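Local coordinates for Lmo0135 protein (Listeria monocytogenes EGD-e, PDB 5ISU) that probably binds peptides outside the membrane as the substrate-binding component of an ABC transporter, at residues P51-V56 with T147-F152; I229-I234 with T490-L495. One frame throughout, in Å; residues are numbered along the deposited sequence.

Overall arrangement
Both contacts are mostly buried, and their centres lie about 20 Å apart in a single chain of the family 5 solute-binding type. Contact 1 joins the loop after helix 39-48 to the end of helix 144-148, beside strands 63-68 and 74-79 of a five-stranded antiparallel sheet. Contact 2 sets strand 231-233 against the short strand 491-492, next to strands 19-24 and 462-475. Their chemistry differs: 51-56 with 147-152 combines a backbone bond, a bridging water, a cation-pi pair and apolar packing over 496 Å², whereas 229-234 with 490-495 buries 215 Å² by side chains without any direct hydrogen bond. The two meet where Arg-493 forms a cation-pi pair with Trp-54.

Contact 1. Residues P51-V56 with T147-F152; sequences PLFWEV and TIKTFF
The loop that leads from helix 39-48 into strand 63-68 packs here on the chain leaving helix 144-148, where Leu-52 N donates to Phe-151 O. This is the one direct hydrogen bond between the segments, 2.8 Å long, and the donor stands nearly in line with the carbonyl (C=O...N angle 174°). A water ties the same backbones together: it accepts from Phe-53 N and Phe-151 N, each 2.9 Å from its oxygen. Ile-148 O, close to the helix end, lies 2.9 Å from the water oxygen as one of several acceptors competing for its protons.

Side-chain contacts surround these backbone bonds. Pro-51 CB sits over the centre of the Phe-152 ring, 3.8 Å from the centroid and 13° off the normal, a CH-pi contact. The chain of Leu-52 lies alongside that of Phe-151, bringing its CD1 to 3.5 Å from Phe-151 CD2. On the Phe-53 ring, Lys-149 NZ lies over one face, displaced toward the rim and 3.9 Å from the centroid, in a cation-pi interaction. A bend at chi2 (-67°) puts Lys-149 CD 3.6 Å from Phe-53 CB, and the ammonium also has a weak hydrogen bond to Gly-58 O. Ile-148 CG2 touches Phe-53 CE1. At the more exposed margin, the methyl CG2 of Thr-150 meets the carboxylate end of Glu-55, while Thr-150 OG1 bonds back to Asn-146 O.

Leu-52, Phe-53 and Ile-148 also touch strand 63-68, and Leu-52 and Ile-148 reach strand 74-79. With a water bridging their backbones, the loop after helix 39-48 and the end of helix 144-148 are thus joined to two strands of the five-stranded antiparallel sheet, in a protein of the family 5 solute-binding type.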
ATOM      1  N   PRO A  51      16.385   1.198  -2.607  1.00 37.86           N
ATOM      2  CA  PRO A  51      15.803   2.343  -3.320  1.00 37.74           C
ATOM      3  C   PRO A  51      16.737   3.578  -3.297  1.00 37.23           C
ATOM      4  O   PRO A  51      17.770   3.559  -2.632  1.00 34.73           O
ATOM      5  CB  PRO A  51      14.558   2.630  -2.496  1.00 37.95           C
ATOM      6  CG  PRO A  51      15.026   2.364  -1.087  1.00 38.69           C
ATOM      7  CD  PRO A  51      15.953   1.174  -1.191  1.00 37.14           C
ATOM      8  N   LEU A  52      16.382   4.642  -4.014  1.00 38.15           N
ATOM      9  CA  LEU A  52      17.191   5.865  -3.956  1.00 38.15           C
ATOM     10  C   LEU A  52      17.027   6.475  -2.561  1.00 38.52           C
ATOM     11  O   LEU A  52      17.997   6.915  -1.946  1.00 39.67           O
ATOM     12  CB  LEU A  52      16.766   6.870  -5.018  1.00 37.68           C
ATOM     13  CG  LEU A  52      16.956   6.416  -6.466  1.00 39.12           C
ATOM     14  CD1 LEU A  52      16.320   7.415  -7.422  1.00 39.34           C
ATOM     15  CD2 LEU A  52      18.426   6.215  -6.788  1.00 39.23           C
ATOM     16  N   PHE A  53      15.781   6.493  -2.087  1.00 38.40           N
ATOM     17  CA  PHE A  53      15.426   7.016  -0.773  1.00 36.96           C
ATOM     18  C   PHE A  53      14.463   6.045  -0.126  1.00 36.97           C
ATOM     19  O   PHE A  53      13.739   5.337  -0.828  1.00 36.94           O
ATOM     20  CB  PHE A  53      14.742   8.368  -0.902  1.00 37.15           C
ATOM     21  CG  PHE A  53      15.602   9.422  -1.534  1.00 39.09           C
ATOM     22  CD1 PHE A  53      15.647   9.555  -2.906  1.00 38.91           C
ATOM     23  CD2 PHE A  53      16.365  10.276  -0.748  1.00 39.45           C
ATOM     24  CE1 PHE A  53      16.434  10.533  -3.496  1.00 42.16           C
ATOM     25  CE2 PHE A  53      17.156  11.247  -1.320  1.00 43.32           C
ATOM     26  CZ  PHE A  53      17.192  11.384  -2.705  1.00 42.99           C
ATOM     27  N   TRP A  54      14.458   6.002   1.203  1.00 36.23           N
ATOM     28  CA  TRP A  54      13.539   5.136   1.914  1.00 37.87           C
ATOM     29  C   TRP A  54      12.179   5.836   1.966  1.00 38.60           C
ATOM     30  O   TRP A  54      12.076   6.933   2.461  1.00 39.53           O
ATOM     31  CB  TRP A  54      14.034   4.840   3.335  1.00 38.44           C
ATOM     32  CG  TRP A  54      15.365   4.161   3.426  1.00 39.16           C
ATOM     33  CD1 TRP A  54      16.521   4.701   3.883  1.00 41.02           C
ATOM     34  CD2 TRP A  54      15.676   2.814   3.042  1.00 36.78           C
ATOM     35  NE1 TRP A  54      17.532   3.777   3.836  1.00 39.90           N
ATOM     36  CE2 TRP A  54      17.041   2.610   3.316  1.00 37.89           C
ATOM     37  CE3 TRP A  54      14.934   1.767   2.507  1.00 34.77           C
ATOM     38  CZ2 TRP A  54      17.682   1.394   3.071  1.00 36.97           C
ATOM     39  CZ3 TRP A  54      15.572   0.544   2.252  1.00 34.34           C
ATOM     40  CH2 TRP A  54      16.927   0.376   2.522  1.00 36.20           C
ATOM     41  N   GLU A  55      11.153   5.179   1.438  1.00 40.99           N
ATOM     42  CA  GLU A  55       9.787   5.714   1.373  1.00 45.00           C
ATOM     43  C   GLU A  55       9.185   6.098   2.719  1.00 46.29           C
ATOM     44  O   GLU A  55       8.632   7.182   2.864  1.00 45.85           O
ATOM     45  CB  GLU A  55       8.860   4.677   0.686  1.00 48.00           C
ATOM     46  CG  GLU A  55       7.364   5.005   0.725  1.00 54.83           C
ATOM     47  CD  GLU A  55       6.497   4.039  -0.080  1.00 55.15           C
ATOM     48  OE1 GLU A  55       7.008   2.992  -0.514  1.00 54.32           O
ATOM     49  OE2 GLU A  55       5.289   4.330  -0.267  1.00 59.60           O
ATOM     50  N   VAL A  56       9.293   5.201   3.696  1.00 46.76           N
ATOM     51  CA  VAL A  56       8.683   5.413   5.013  1.00 48.91           C
ATOM     52  C   VAL A  56       9.045   6.765   5.657  1.00 49.64           C
ATOM     53  O   VAL A  56       8.208   7.351   6.309  1.00 52.84           O
ATOM     54  CB  VAL A  56       8.962   4.205   5.949  1.00 51.81           C
ATOM     55  CG1 VAL A  56      10.399   4.216   6.445  1.00 53.60           C
ATOM     56  CG2 VAL A  56       8.000   4.181   7.116  1.00 54.14           C
ATOM     57  N   THR A 147       7.483  10.007  -6.373  1.00 41.02           N
ATOM     58  CA  THR A 147       7.912   8.992  -7.328  1.00 41.84           C
ATOM     59  C   THR A 147       9.432   8.753  -7.180  1.00 40.05           C
ATOM     60  O   THR A 147       9.892   7.620  -7.227  1.00 40.72           O
ATOM     61  CB  THR A 147       7.574   9.424  -8.770  1.00 44.25           C
ATOM     62  OG1 THR A 147       6.166   9.659  -8.879  1.00 42.89           O
ATOM     63  CG2 THR A 147       7.967   8.372  -9.741  1.00 44.42           C
ATOM     64  N   ILE A 148      10.207   9.819  -6.994  1.00 39.82           N
ATOM     65  CA  ILE A 148      11.648   9.670  -6.778  1.00 40.40           C
ATOM     66  C   ILE A 148      11.936   8.920  -5.460  1.00 39.89           C
ATOM     67  O   ILE A 148      12.878   8.138  -5.392  1.00 37.22           O
ATOM     68  CB  ILE A 148      12.375  11.039  -6.776  1.00 41.56           C
ATOM     69  CG1 ILE A 148      12.396  11.623  -8.186  1.00 44.41           C
ATOM     70  CG2 ILE A 148      13.819  10.911  -6.301  1.00 42.38           C
ATOM     71  CD1 ILE A 148      12.990  13.018  -8.246  1.00 47.59           C
ATOM     72  N   LYS A 149      11.122   9.175  -4.430  1.00 42.17           N
ATOM     73  CA  LYS A 149      11.273   8.533  -3.107  1.00 44.66           C
ATOM     74  C   LYS A 149      10.778   7.082  -3.023  1.00 41.21           C
ATOM     75  O   LYS A 149      10.904   6.472  -1.971  1.00 44.48           O
ATOM     76  CB  LYS A 149      10.522   9.318  -2.034  1.00 47.20           C
ATOM     77  CG  LYS A 149      10.887  10.771  -1.893  1.00 52.50           C
ATOM     78  CD  LYS A 149      12.282  11.005  -1.392  1.00 55.44           C
ATOM     79  CE  LYS A 149      12.422  12.470  -1.019  1.00 60.72           C
ATOM     80  NZ  LYS A 149      13.774  12.750  -0.481  1.00 64.79           N
ATOM     81  N   THR A 150      10.183   6.561  -4.095  1.00 41.50           N
ATOM     82  CA  THR A 150       9.694   5.170  -4.150  1.00 41.76           C
ATOM     83  C   THR A 150      10.333   4.435  -5.346  1.00 40.48           C
ATOM     84  O   THR A 150       9.756   3.492  -5.886  1.00 43.18           O
ATOM     85  CB  THR A 150       8.136   5.118  -4.260  1.00 44.11           C
ATOM     86  OG1 THR A 150       7.688   5.848  -5.425  1.00 44.31           O
ATOM     87  CG2 THR A 150       7.469   5.712  -3.013  1.00 41.72           C
ATOM     88  N   PHE A 151      11.566   4.824  -5.683  1.00 39.48           N
ATOM     89  CA  PHE A 151      12.272   4.325  -6.846  1.00 39.00           C
ATOM     90  C   PHE A 151      13.451   3.380  -6.545  1.00 38.14           C
ATOM     91  O   PHE A 151      14.410   3.756  -5.840  1.00 36.57           O
ATOM     92  CB  PHE A 151      12.803   5.537  -7.616  1.00 40.68           C
ATOM     93  CG  PHE A 151      13.285   5.215  -8.990  1.00 44.44           C
ATOM     94  CD1 PHE A 151      12.410   5.247 -10.054  1.00 47.70           C
ATOM     95  CD2 PHE A 151      14.603   4.887  -9.224  1.00 46.07           C
ATOM     96  CE1 PHE A 151      12.833   4.941 -11.336  1.00 49.84           C
ATOM     97  CE2 PHE A 151      15.039   4.590 -10.500  1.00 48.09           C
ATOM     98  CZ  PHE A 151      14.147   4.625 -11.563  1.00 49.61           C
ATOM     99  N   PHE A 152      13.387   2.182  -7.132  1.00 37.33           N
ATOM    100  CA  PHE A 152      14.431   1.148  -7.003  1.00 38.70           C
ATOM    101  C   PHE A 152      15.077   0.962  -8.378  1.00 40.90           C
ATOM    102  O   PHE A 152      14.400   0.544  -9.306  1.00 43.71           O
ATOM    103  CB  PHE A 152      13.830  -0.204  -6.568  1.00 38.44           C
ATOM    104  CG  PHE A 152      13.204  -0.207  -5.193  1.00 36.61           C
ATOM    105  CD1 PHE A 152      11.941   0.320  -4.987  1.00 39.81           C
ATOM    106  CD2 PHE A 152      13.858  -0.803  -4.113  1.00 37.45           C
ATOM    107  CE1 PHE A 152      11.352   0.290  -3.718  1.00 40.85           C
ATOM    108  CE2 PHE A 152      13.289  -0.829  -2.846  1.00 36.40           C
ATOM    109  CZ  PHE A 152      12.028  -0.283  -2.649  1.00 39.12           C
TER
HETATM  110  O   HOH W   1      13.503   5.846  -3.772  1.00 44.08           O

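Contact 2. Residues I229-I234 with T490-L495; sequences INLKSI and TMFRDL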
ATOM      1  N   ILE A 229      10.157 -21.223  11.947  1.00 48.13           N
ATOM      2  CA  ILE A 229       9.973 -19.901  11.366  1.00 45.90           C
ATOM      3  C   ILE A 229      10.342 -18.954  12.506  1.00 43.03           C
ATOM      4  O   ILE A 229      10.011 -19.220  13.671  1.00 40.03           O
ATOM      5  CB  ILE A 229       8.531 -19.634  10.891  1.00 48.07           C
ATOM      6  CG1 ILE A 229       8.202 -20.537   9.699  1.00 50.07           C
ATOM      7  CG2 ILE A 229       8.360 -18.182  10.458  1.00 48.10           C
ATOM      8  CD1 ILE A 229       6.795 -20.370   9.174  1.00 49.70           C
ATOM      9  N   ASN A 230      11.030 -17.866  12.168  1.00 39.67           N
ATOM     10  CA  ASN A 230      11.484 -16.877  13.153  1.00 39.74           C
ATOM     11  C   ASN A 230      10.719 -15.551  13.128  1.00 39.53           C
ATOM     12  O   ASN A 230      10.746 -14.816  14.112  1.00 38.67           O
ATOM     13  CB  ASN A 230      12.944 -16.543  12.879  1.00 40.81           C
ATOM     14  CG  ASN A 230      13.852 -17.748  12.959  1.00 43.43           C
ATOM     15  OD1 ASN A 230      14.493 -18.110  11.972  1.00 45.88           O
ATOM     16  ND2 ASN A 230      13.884 -18.396  14.119  1.00 43.39           N
ATOM     17  N   LEU A 231      10.058 -15.257  12.006  1.00 36.10           N
ATOM     18  CA  LEU A 231       9.379 -13.983  11.796  1.00 38.57           C
ATOM     19  C   LEU A 231       8.245 -14.112  10.792  1.00 36.21           C
ATOM     20  O   LEU A 231       8.390 -14.764   9.775  1.00 37.79           O
ATOM     21  CB  LEU A 231      10.390 -12.934  11.247  1.00 40.38           C
ATOM     22  CG  LEU A 231       9.803 -11.624  10.649  1.00 41.85           C
ATOM     23  CD1 LEU A 231       9.009 -10.842  11.683  1.00 41.65           C
ATOM     24  CD2 LEU A 231      10.893 -10.744  10.040  1.00 41.84           C
ATOM     25  N   LYS A 232       7.112 -13.506  11.100  1.00 37.41           N
ATOM     26  CA  LYS A 232       5.966 -13.525  10.196  1.00 40.47           C
ATOM     27  C   LYS A 232       4.903 -12.551  10.659  1.00 39.07           C
ATOM     28  O   LYS A 232       4.905 -12.089  11.806  1.00 41.25           O
ATOM     29  CB  LYS A 232       5.315 -14.922  10.162  1.00 43.07           C
ATOM     30  CG  LYS A 232       4.688 -15.322  11.500  1.00 46.54           C
ATOM     31  CD  LYS A 232       4.285 -16.783  11.581  1.00 49.58           C
ATOM     32  CE  LYS A 232       3.183 -17.142  10.608  1.00 50.30           C
ATOM     33  NZ  LYS A 232       1.906 -16.421  10.868  1.00 49.80           N
ATOM     34  N   SER A 233       3.970 -12.299   9.759  1.00 40.11           N
ATOM     35  CA  SER A 233       2.788 -11.511  10.031  1.00 40.30           C
ATOM     36  C   SER A 233       1.757 -12.398  10.743  1.00 39.67           C
ATOM     37  O   SER A 233       1.641 -13.587  10.450  1.00 37.06           O
ATOM     38  CB  SER A 233       2.200 -11.007   8.726  1.00 41.80           C
ATOM     39  OG  SER A 233       3.161 -10.199   8.057  1.00 44.61           O
ATOM     40  N   ILE A 234       1.006 -11.791  11.657  1.00 40.06           N
ATOM     41  CA  ILE A 234      -0.004 -12.458  12.455  1.00 43.28           C
ATOM     42  C   ILE A 234      -1.349 -11.763  12.249  1.00 45.94           C
ATOM     43  O   ILE A 234      -1.404 -10.549  12.116  1.00 45.08           O
ATOM     44  CB  ILE A 234       0.352 -12.357  13.969  1.00 46.23           C
ATOM     45  CG1 ILE A 234       1.772 -12.852  14.240  1.00 48.65           C
ATOM     46  CG2 ILE A 234      -0.642 -13.118  14.837  1.00 51.56           C
ATOM     47  CD1 ILE A 234       2.050 -14.267  13.774  1.00 47.19           C
ATOM     48  N   THR A 490       6.068  -4.805   3.537  1.00 39.31           N
ATOM     49  CA  THR A 490       7.275  -5.635   3.557  1.00 38.07           C
ATOM     50  C   THR A 490       7.788  -6.088   4.899  1.00 39.80           C
ATOM     51  O   THR A 490       8.865  -6.667   4.960  1.00 42.47           O
ATOM     52  CB  THR A 490       8.427  -4.861   2.917  1.00 36.92           C
ATOM     53  OG1 THR A 490       8.846  -3.808   3.801  1.00 36.45           O
ATOM     54  CG2 THR A 490       7.983  -4.272   1.559  1.00 37.91           C
ATOM     55  N   MET A 491       7.028  -5.822   5.956  1.00 40.87           N
ATOM     56  CA  MET A 491       7.389  -6.145   7.352  1.00 41.92           C
ATOM     57  C   MET A 491       8.439  -5.189   7.846  1.00 37.76           C
ATOM     58  O   MET A 491       8.163  -4.409   8.736  1.00 38.62           O
ATOM     59  CB  MET A 491       7.830  -7.594   7.582  1.00 43.01           C
ATOM     60  CG  MET A 491       6.810  -8.626   7.166  1.00 47.45           C
ATOM     61  SD  MET A 491       7.462 -10.270   7.484  1.00 51.83           S
ATOM     62  CE  MET A 491       6.227 -11.278   6.690  1.00 50.97           C
ATOM     63  N   PHE A 492       9.639  -5.246   7.286  1.00 36.57           N
ATOM     64  CA  PHE A 492      10.697  -4.341   7.699  1.00 36.36           C
ATOM     65  C   PHE A 492      11.271  -3.593   6.513  1.00 36.00           C
ATOM     66  O   PHE A 492      11.168  -4.045   5.355  1.00 35.43           O
ATOM     67  CB  PHE A 492      11.826  -5.080   8.399  1.00 37.34           C
ATOM     68  CG  PHE A 492      11.487  -5.568   9.778  1.00 37.69           C
ATOM     69  CD1 PHE A 492      11.462  -4.685  10.844  1.00 39.23           C
ATOM     70  CD2 PHE A 492      11.274  -6.906  10.024  1.00 37.74           C
ATOM     71  CE1 PHE A 492      11.184  -5.117  12.128  1.00 38.05           C
ATOM     72  CE2 PHE A 492      11.006  -7.350  11.306  1.00 38.68           C
ATOM     73  CZ  PHE A 492      10.949  -6.450  12.358  1.00 38.58           C
ATOM     74  N   ARG A 493      11.896  -2.462   6.833  1.00 34.40           N
ATOM     75  CA  ARG A 493      12.514  -1.584   5.858  1.00 34.27           C
ATOM     76  C   ARG A 493      13.843  -2.155   5.465  1.00 34.00           C
ATOM     77  O   ARG A 493      14.170  -2.219   4.264  1.00 34.05           O
ATOM     78  CB  ARG A 493      12.721  -0.197   6.473  1.00 36.26           C
ATOM     79  CG  ARG A 493      13.304   0.888   5.558  1.00 37.32           C
ATOM     80  CD  ARG A 493      13.594   2.175   6.342  1.00 37.60           C
ATOM     81  NE  ARG A 493      14.450   1.882   7.495  1.00 39.11           N
ATOM     82  CZ  ARG A 493      15.772   1.738   7.463  1.00 38.24           C
ATOM     83  NH1 ARG A 493      16.449   1.906   6.349  1.00 38.36           N
ATOM     84  NH2 ARG A 493      16.420   1.411   8.566  1.00 40.04           N
ATOM     85  N   ASP A 494      14.596  -2.607   6.474  1.00 32.42           N
ATOM     86  CA  ASP A 494      15.930  -3.100   6.253  1.00 34.59           C
ATOM     87  C   ASP A 494      16.299  -4.215   7.249  1.00 36.95           C
ATOM     88  O   ASP A 494      16.603  -3.967   8.418  1.00 36.03           O
ATOM     89  CB  ASP A 494      16.911  -1.924   6.368  1.00 34.98           C
ATOM     90  CG  ASP A 494      18.330  -2.274   5.908  1.00 36.52           C
ATOM     91  OD1 ASP A 494      18.644  -3.466   5.695  1.00 36.87           O
ATOM     92  OD2 ASP A 494      19.146  -1.338   5.753  1.00 38.30           O
ATOM     93  N   LEU A 495      16.310  -5.438   6.733  1.00 37.48           N
ATOM     94  CA  LEU A 495      16.615  -6.629   7.506  1.00 39.32           C
ATOM     95  C   LEU A 495      18.078  -6.754   7.947  1.00 40.19           C
ATOM     96  O   LEU A 495      18.378  -7.597   8.786  1.00 38.93           O
ATOM     97  CB  LEU A 495      16.232  -7.874   6.688  1.00 39.50           C
ATOM     98  CG  LEU A 495      14.746  -8.113   6.388  1.00 38.23           C
ATOM     99  CD1 LEU A 495      14.553  -9.187   5.334  1.00 38.15           C
ATOM    100  CD2 LEU A 495      14.028  -8.504   7.661  1.00 40.83           C
TER
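With chi1 at 166°, Leu-231 CG lies anti to its backbone N, and the branch it carries meets Phe-492. Leu-231 CD2 comes in at the rim of the phenyl ring, in its plane, 3.6 Å from Phe-492 CE2. Leu-231 CD1 sits a little off that plane near the same carbon, 4.0 Å from Phe-492 CE2, and neither methyl is stacked on a face.

Met-491 is extended beyond CG (chi2 180°) and runs past Leu-231 in the opposite direction. Its SD is 4.2 Å from Leu-231 CG, while the terminal CE reaches 3.5 Å from Ser-233 OG and 4.2 Å from Lys-232 CA. SD lies by Leu-231 and CE by Ser-233, so the thioether spans these two residues of the strand. The nearest CA atoms, those of Ser-233 and Met-491, are 7.6 Å apart, and no hydrogen bond joins the segments: side-chain packing makes the contact.

Leu-231 and Met-491 both pack against Ile-22 of strand 19-24, and Met-491 and Ser-233 against Leu-472 of strand 462-475. The weakly bonded strand 491-492 pairs antiparallel with 486-487. Its side chains pack on strand 231-233, near the antiparallel pairing of that strand with 462-475 in a solute-binding fold.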